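Local coordinates for protein 3-hydroxyisobutyryl-CoA hydrolase (Mycobacterium thermoresistibile, PDB 4HDT) that probably hydrolyses 3-hydroxy-2-methylpropanoyl-CoA to 3-hydroxy-2-methylpropanoate and coenzyme A, as a member of the crotonase-like enoyl-CoA hydratase/isomerase family, at residues A[75-80]-A[308-313]; A[97-102]-A[284-289]; A[288-293]-A[346-351]. All blocks are in the same frame, centred on the assembly; numbering follows the deposited sequence. Where two conformers were deposited one is given.

Contact 1: residues A[75-80]-A[308-313]. With ZN (zinc ion), chain E.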
# COMPACT_ATOMS: atom_id res chain seq x y z
N ALA A 75 -8.89 5.52 13.89
CA ALA A 75 -9.04 4.34 14.74
C ALA A 75 -7.68 3.81 15.24
O ALA A 75 -7.57 3.33 16.38
CB ALA A 75 -9.80 3.28 13.95
N ILE A 76 -6.66 3.87 14.39
CA ILE A 76 -5.32 3.43 14.78
C ILE A 76 -4.81 4.37 15.87
O ILE A 76 -4.21 3.95 16.85
CB ILE A 76 -4.34 3.39 13.58
CG1 ILE A 76 -4.85 2.37 12.54
CG2 ILE A 76 -2.93 3.09 14.05
CD1 ILE A 76 -4.78 0.93 13.01
N TYR A 77 -5.08 5.65 15.68
CA TYR A 77 -4.65 6.67 16.63
C TYR A 77 -5.28 6.42 17.99
O TYR A 77 -4.59 6.34 19.00
CB TYR A 77 -5.01 8.05 16.06
CG TYR A 77 -4.78 9.27 16.95
CD1 TYR A 77 -3.50 9.66 17.32
CD2 TYR A 77 -5.85 10.07 17.32
CE1 TYR A 77 -3.28 10.79 18.08
CE2 TYR A 77 -5.66 11.19 18.10
CZ TYR A 77 -4.37 11.55 18.47
OH TYR A 77 -4.19 12.67 19.24
N HIS A 78 -6.60 6.24 18.02
CA HIS A 78 -7.24 5.97 19.31
C HIS A 78 -6.73 4.69 19.97
O HIS A 78 -6.59 4.63 21.20
CB HIS A 78 -8.76 5.95 19.16
CG HIS A 78 -9.33 7.29 18.79
ND1 HIS A 78 -10.64 7.47 18.44
CD2 HIS A 78 -8.75 8.51 18.70
CE1 HIS A 78 -10.86 8.74 18.15
NE2 HIS A 78 -9.72 9.39 18.29
N SER A 79 -6.43 3.66 19.16
CA SER A 79 -5.90 2.43 19.72
C SER A 79 -4.48 2.56 20.29
O SER A 79 -4.16 2.03 21.34
CB SER A 79 -5.95 1.30 18.67
OG SER A 79 -5.56 0.07 19.22
N ALA A 80 -3.63 3.27 19.55
CA ALA A 80 -2.25 3.49 19.98
C ALA A 80 -2.18 4.27 21.28
O ALA A 80 -1.30 4.04 22.08
CB ALA A 80 -1.46 4.22 18.90
N GLY A 308 2.71 11.65 14.57
CA GLY A 308 2.48 11.72 13.13
C GLY A 308 1.02 11.76 12.75
O GLY A 308 0.58 12.62 11.98
N ILE A 309 0.22 10.88 13.32
CA ILE A 309 -1.18 10.87 12.99
C ILE A 309 -1.84 12.11 13.57
O ILE A 309 -2.71 12.71 12.93
CB ILE A 309 -1.87 9.61 13.51
CG1 ILE A 309 -1.35 8.34 12.80
CG2 ILE A 309 -3.39 9.74 13.39
CD1 ILE A 309 -1.83 7.06 13.43
N ARG A 310 -1.48 12.50 14.79
CA ARG A 310 -2.02 13.74 15.41
C ARG A 310 -1.85 14.94 14.49
O ARG A 310 -2.78 15.73 14.27
CB ARG A 310 -1.33 14.04 16.75
CG ARG A 310 -1.89 15.25 17.50
CD ARG A 310 -0.84 15.90 18.40
NE ARG A 310 0.30 16.44 17.65
CZ ARG A 310 0.21 17.47 16.82
NH1 ARG A 310 -0.96 18.06 16.62
NH2 ARG A 310 1.28 17.91 16.18
N ALA A 311 -0.63 15.11 13.98
CA ALA A 311 -0.34 16.25 13.13
C ALA A 311 -1.19 16.25 11.86
O ALA A 311 -1.63 17.32 11.42
CB ALA A 311 1.13 16.29 12.78
N GLN A 312 -1.42 15.07 11.28
CA GLN A 312 -2.27 14.93 10.09
C GLN A 312 -3.69 15.39 10.40
O GLN A 312 -4.29 16.12 9.63
CB GLN A 312 -2.29 13.48 9.57
N LEU A 313 -4.21 14.96 11.55
CA LEU A 313 -5.59 15.30 11.93
C LEU A 313 -5.76 16.75 12.36
O LEU A 313 -6.76 17.37 12.02
CB LEU A 313 -6.05 14.42 13.08
CG LEU A 313 -6.10 12.92 12.79
CD1 LEU A 313 -6.44 12.19 14.08
CD2 LEU A 313 -7.08 12.57 11.68
ZN ZN E . -12.29 6.23 18.25
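One aromatic residue, Tyr77, carries most of this helix-helix contact, and its phenol oxygen lies against hydrocarbon on the partner helix. CG stands anti to the backbone N (chi1 174°), which sends the ring out from 75-80 and across 308-313. Ile309 meets the root of this side chain: its CG2 branch reaches Tyr77 CB at 3.6 Å and also touches CG and CD1, as the two side chains slide past each other in opposite directions. At one flank of the ring, Leu313 CD1 approaches Tyr77 CD2 at 3.9 Å, crossing obliquely. Farther out, Arg310 runs alongside the tyrosine in the same direction, with Arg310 CG 3.9 Å from Tyr77 OH; the hydroxyl also has a weak hydrogen bond with Lys81 NZ. Bending at chi3 (63°), the arginine then leads its charged end away, and NE forms a salt bridge with Glu307. Ile76 adds a looser touch, its CG2 lying 4.2 Å from Ile309 CD1 where the two side chains cross at about a right angle. No hydrogen bond joins the segments. On the same helix turn, His78 ND1 binds a zinc ion at 2.1 Å. The axes of 75-80 and 308-313 cross at -135°, obliquely antiparallel and 10.2 Å apart at closest approach; the segments lie on helices 73-81 and 303-313, and Ile76 also packs on Ala87 and Trp91 of helix 85-103.

Contact 2: residues A[97-102]-A[284-289]. With ZN (zinc ion), chain B.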
# COMPACT_ATOMS: atom_id res chain seq x y z
N LEU A 97 -6.04 -10.97 4.95
CA LEU A 97 -6.78 -10.65 3.75
C LEU A 97 -5.82 -10.34 2.60
O LEU A 97 -6.01 -10.83 1.47
CB LEU A 97 -7.73 -9.47 3.98
CG LEU A 97 -8.38 -8.81 2.73
CD1 LEU A 97 -9.27 -9.79 1.99
CD2 LEU A 97 -9.16 -7.54 3.10
N ASN A 98 -4.82 -9.50 2.87
CA ASN A 98 -3.81 -9.15 1.82
C ASN A 98 -3.18 -10.41 1.22
O ASN A 98 -3.08 -10.57 -0.01
CB ASN A 98 -2.70 -8.22 2.37
CG ASN A 98 -3.21 -6.93 3.00
OD1 ASN A 98 -2.67 -6.49 4.05
ND2 ASN A 98 -4.18 -6.28 2.38
N ALA A 99 -2.77 -11.33 2.08
CA ALA A 99 -2.19 -12.61 1.67
C ALA A 99 -3.15 -13.46 0.89
O ALA A 99 -2.80 -14.07 -0.14
CB ALA A 99 -1.65 -13.35 2.87
N HIS A 100 -4.39 -13.51 1.35
CA HIS A 100 -5.39 -14.27 0.61
C HIS A 100 -5.67 -13.75 -0.78
O HIS A 100 -5.74 -14.52 -1.72
CB HIS A 100 -6.70 -14.39 1.36
CG HIS A 100 -7.46 -15.60 0.93
ND1 HIS A 100 -8.79 -15.79 1.24
CD2 HIS A 100 -7.08 -16.70 0.23
CE1 HIS A 100 -9.19 -16.96 0.75
NE2 HIS A 100 -8.16 -17.53 0.15
N ILE A 101 -5.75 -12.46 -0.95
CA ILE A 101 -5.86 -11.87 -2.30
C ILE A 101 -4.67 -12.27 -3.14
O ILE A 101 -4.83 -12.66 -4.31
CB ILE A 101 -5.97 -10.33 -2.22
CG1 ILE A 101 -7.24 -9.90 -1.44
CG2 ILE A 101 -5.98 -9.73 -3.62
CD1 ILE A 101 -7.17 -8.47 -0.90
N GLY A 102 -3.48 -12.20 -2.55
CA GLY A 102 -2.25 -12.61 -3.23
C GLY A 102 -2.23 -14.05 -3.74
O GLY A 102 -1.66 -14.30 -4.84
N SER A 284 8.35 -15.13 0.21
CA SER A 284 6.95 -15.39 0.52
C SER A 284 6.21 -14.11 0.90
O SER A 284 6.75 -13.33 1.67
CB SER A 284 6.95 -16.32 1.75
OG SER A 284 5.73 -16.46 2.31
N LEU A 285 5.02 -13.88 0.34
CA LEU A 285 4.18 -12.77 0.80
C LEU A 285 3.84 -12.95 2.28
O LEU A 285 3.90 -11.98 3.04
CB LEU A 285 2.92 -12.62 -0.04
CG LEU A 285 1.89 -11.54 0.28
CD1 LEU A 285 2.56 -10.20 0.37
CD2 LEU A 285 0.77 -11.50 -0.75
N GLU A 286 3.51 -14.16 2.69
CA GLU A 286 3.20 -14.40 4.11
C GLU A 286 4.38 -14.08 5.03
O GLU A 286 4.19 -13.42 6.06
CB GLU A 286 2.68 -15.82 4.34
CG GLU A 286 1.33 -16.11 3.74
CD GLU A 286 1.36 -16.47 2.27
OE1 GLU A 286 2.44 -16.70 1.69
OE2 GLU A 286 0.28 -16.51 1.68
N ASP A 287 5.58 -14.52 4.70
CA ASP A 287 6.74 -14.21 5.51
C ASP A 287 7.01 -12.72 5.59
O ASP A 287 7.42 -12.19 6.64
CB ASP A 287 7.97 -14.93 5.00
CG ASP A 287 7.92 -16.43 5.20
OD1 ASP A 287 6.96 -16.94 5.84
OD2 ASP A 287 8.84 -17.07 4.63
N THR A 288 6.76 -12.01 4.50
CA THR A 288 6.94 -10.57 4.48
C THR A 288 5.93 -9.89 5.40
O THR A 288 6.25 -8.96 6.17
CB THR A 288 6.86 -10.03 3.04
OG1 THR A 288 7.79 -10.74 2.21
CG2 THR A 288 7.19 -8.58 2.98
N LEU A 289 4.68 -10.31 5.28
CA LEU A 289 3.64 -9.76 6.17
C LEU A 289 3.95 -10.05 7.63
O LEU A 289 3.58 -9.28 8.49
CB LEU A 289 2.26 -10.33 5.80
CG LEU A 289 1.73 -9.78 4.46
CD1 LEU A 289 0.63 -10.65 3.86
CD2 LEU A 289 1.23 -8.38 4.65
ZN ZN B . -7.87 -19.50 -0.48
O HOH W 1 -0.01 -14.50 -0.65
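A nearly antiparallel helix pair sets the first turn of helix 285-299 against the later part of helix 85-103; the segment axes of 97-102 and 285-289 are 9.9 Å apart at closest approach, with 165° between their directions. Ala99 sits at the centre of the interface. Its CB points at the partner and meets the CD1 branch of Leu289 at 3.7 Å, while the carboxylate oxygen OE2 of Glu286 lies near the same methyl. Leu285, with CG anti to its backbone N, lays CD2 across the neighbouring backbone, 4.0 Å from Ala99 CA and also close to Asn98 O. One turn on, the lack of a side chain on Gly102 makes room for the same methyl, letting Leu285 CD2 come within 4.1 Å of Gly102 CA.

Within the crotonase-like fold the pair joins a helix from the early, sheet-containing part of the chain to one of the helices that follow much later. Helix 285-299 starts here with an N-cap: Ser284 OG accepts from Asp287 N at 3.1 Å in a nearly straight bond (171°). Ser284 O takes two donors, the backbone N of Thr288 and its hydroxyl OG1, the latter at 2.8 Å from above the carbonyl plane.

Polar linkage across the interface runs through water. Glu286 bends at chi2 (82°), and a water bridges Ala99 O, at 2.9 Å, and Glu286 OE2; the same carboxylate oxygen forms a salt bridge with Arg103. The CB of His100 is directed away from 284-289, and His100 NE2 binds zinc at 2.1 Å, sharing the ion with Glu49 and Glu351.

Contact 3: residues A[288-293]-A[346-351]. With ZN (zinc ion), chain B.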
# COMPACT_ATOMS: atom_id res chain seq x y z
N THR A 288 6.76 -12.01 4.50
CA THR A 288 6.94 -10.57 4.48
C THR A 288 5.93 -9.89 5.40
O THR A 288 6.25 -8.96 6.17
CB THR A 288 6.86 -10.03 3.04
OG1 THR A 288 7.79 -10.74 2.21
CG2 THR A 288 7.19 -8.58 2.98
N LEU A 289 4.68 -10.31 5.28
CA LEU A 289 3.64 -9.76 6.17
C LEU A 289 3.95 -10.05 7.63
O LEU A 289 3.58 -9.28 8.49
CB LEU A 289 2.26 -10.33 5.80
CG LEU A 289 1.73 -9.78 4.46
CD1 LEU A 289 0.63 -10.65 3.86
CD2 LEU A 289 1.23 -8.38 4.65
N ARG A 290 4.56 -11.20 7.93
CA ARG A 290 4.92 -11.49 9.34
C ARG A 290 5.91 -10.45 9.88
O ARG A 290 5.81 -10.06 11.03
CB ARG A 290 5.59 -12.85 9.48
CG ARG A 290 4.73 -14.04 9.24
CD ARG A 290 5.61 -15.29 9.44
NE ARG A 290 5.45 -16.26 8.37
CZ ARG A 290 4.53 -17.22 8.38
NH1 ARG A 290 3.67 -17.38 9.40
NH2 ARG A 290 4.44 -18.02 7.34
N GLN A 291 6.86 -10.04 9.04
CA GLN A 291 7.82 -9.02 9.40
C GLN A 291 7.11 -7.69 9.57
O GLN A 291 7.32 -6.96 10.55
CB GLN A 291 8.90 -8.91 8.33
CG GLN A 291 9.97 -7.85 8.57
CD GLN A 291 11.13 -8.06 7.62
OE1 GLN A 291 12.04 -8.86 7.91
NE2 GLN A 291 11.08 -7.42 6.49
N GLU A 292 6.25 -7.36 8.62
CA GLU A 292 5.53 -6.11 8.68
C GLU A 292 4.68 -6.04 9.95
O GLU A 292 4.50 -4.98 10.56
CB GLU A 292 4.63 -5.94 7.45
CG GLU A 292 5.36 -5.61 6.15
CD GLU A 292 4.46 -5.52 4.93
OE1 GLU A 292 3.23 -5.59 5.08
OE2 GLU A 292 4.98 -5.38 3.79
N TYR A 293 4.13 -7.16 10.37
CA TYR A 293 3.28 -7.17 11.56
C TYR A 293 4.11 -6.85 12.81
O TYR A 293 3.67 -6.08 13.66
CB TYR A 293 2.59 -8.53 11.71
CG TYR A 293 1.64 -8.64 12.86
CD1 TYR A 293 0.39 -8.00 12.82
CD2 TYR A 293 1.97 -9.39 13.98
CE1 TYR A 293 -0.49 -8.09 13.87
CE2 TYR A 293 1.10 -9.47 15.03
CZ TYR A 293 -0.12 -8.84 14.99
OH TYR A 293 -0.94 -8.98 16.11
N LEU A 346 1.99 -13.23 13.54
CA LEU A 346 0.93 -13.28 12.52
C LEU A 346 0.97 -14.72 11.94
O LEU A 346 2.05 -15.23 11.61
CB LEU A 346 1.21 -12.23 11.43
CG LEU A 346 0.28 -12.26 10.23
CD1 LEU A 346 -1.12 -11.86 10.64
CD2 LEU A 346 0.73 -11.35 9.11
N THR A 347 -0.19 -15.35 11.89
CA THR A 347 -0.34 -16.69 11.29
C THR A 347 -1.48 -16.69 10.27
O THR A 347 -2.35 -15.80 10.27
CB THR A 347 -0.62 -17.76 12.37
OG1 THR A 347 -1.78 -17.39 13.13
CG2 THR A 347 0.57 -17.85 13.27
N PHE A 348 -1.44 -17.66 9.35
CA PHE A 348 -2.33 -17.67 8.18
C PHE A 348 -3.19 -18.92 8.05
O PHE A 348 -3.71 -19.22 6.98
CB PHE A 348 -1.50 -17.51 6.92
CG PHE A 348 -0.74 -16.24 6.91
CD1 PHE A 348 0.53 -16.19 7.47
CD2 PHE A 348 -1.26 -15.11 6.33
CE1 PHE A 348 1.25 -15.01 7.49
CE2 PHE A 348 -0.54 -13.94 6.32
CZ PHE A 348 0.71 -13.88 6.91
N GLU A 349 -3.35 -19.64 9.13
CA GLU A 349 -4.07 -20.88 9.04
C GLU A 349 -5.57 -20.60 9.24
O GLU A 349 -5.95 -19.45 9.60
CB GLU A 349 -3.34 -21.92 9.90
CG GLU A 349 -1.97 -22.20 9.22
CD GLU A 349 -0.94 -22.94 10.06
OE1 GLU A 349 -1.33 -23.82 10.84
OE2 GLU A 349 0.29 -22.68 9.90
N GLY A 350 -6.43 -21.54 8.85
CA GLY A 350 -7.90 -21.32 8.75
C GLY A 350 -8.46 -21.20 7.32
O GLY A 350 -9.57 -20.71 7.10
N GLU A 351 -7.66 -21.60 6.33
CA GLU A 351 -8.03 -21.47 4.94
C GLU A 351 -9.34 -22.23 4.59
O GLU A 351 -9.63 -23.29 5.16
CB GLU A 351 -6.84 -21.98 4.11
CG GLU A 351 -7.09 -22.17 2.64
CD GLU A 351 -7.28 -20.89 1.89
OE1 GLU A 351 -8.00 -20.96 0.89
OE2 GLU A 351 -6.70 -19.84 2.28
ZN ZN B . -7.87 -19.50 -0.48
O HOH W 2 4.46 -11.67 13.11
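Leu346 buries the most surface where the irregular C-terminal tail of this crotonase-like chain packs on helix 285-299, chiefly through Leu346 and Phe348, before leaving it. With CG anti to the backbone N (chi1 174°), Leu346 sends CD2 over the helix backbone, 3.6 Å from Leu289 O and near Leu289 CB, while Leu346 CB rests 3.9 Å from Tyr293 CD2, the two side chains crossing obliquely. Phe348 follows on the same side, its ring edge presenting CZ to Leu289 CB at 4.0 Å. The next edge atoms, CE1 and CD1, face Arg290. Guanidinium and ring stand almost perpendicular (88°), with the phenyl edge over one guanidinium face and Arg290 NH1 in the ring plane, 3.9 Å from Phe348 CD1. Arg290 NH1 also gives a weak, bent hydrogen bond to Leu346 O at 3.5 Å. Its NE forms a salt bridge with Asp287, one turn back, which probably helps fix the guanidinium. A water bridges the backbones, accepting from Leu346 N and donating to Arg290 O. Farther along the tail, Arg96 donates to the carbonyls of Thr347 and Glu349, and Gly350 turns the chain at positive phi (106°). Beyond it, Glu351 binds zinc through OE1 at 2.0 Å, while its other oxygen, OE2, forms a salt bridge with Arg103.

Overall arrangement
Contacts 2 and 3 are partly buried neighbours, their centres about 7 Å apart, whereas contact 1 lies at the surface with its centre about 25 Å from that of contact 2. Helix 285-299 serves both of the former: Leu289 packs in each, and Phe348 of contact 3 touches Ala99 and Glu286 of contact 2. They also converge on one zinc ion, to which each supplies a ligand. Contact 1 uses the helices adjoining in sequence, 73-81 before 85-103 and 303-313 after 285-299, and a different zinc. Its cross-segment chemistry is apolar; contacts 2 and 3 each add a bridging water, and contact 3 a weak direct hydrogen bond.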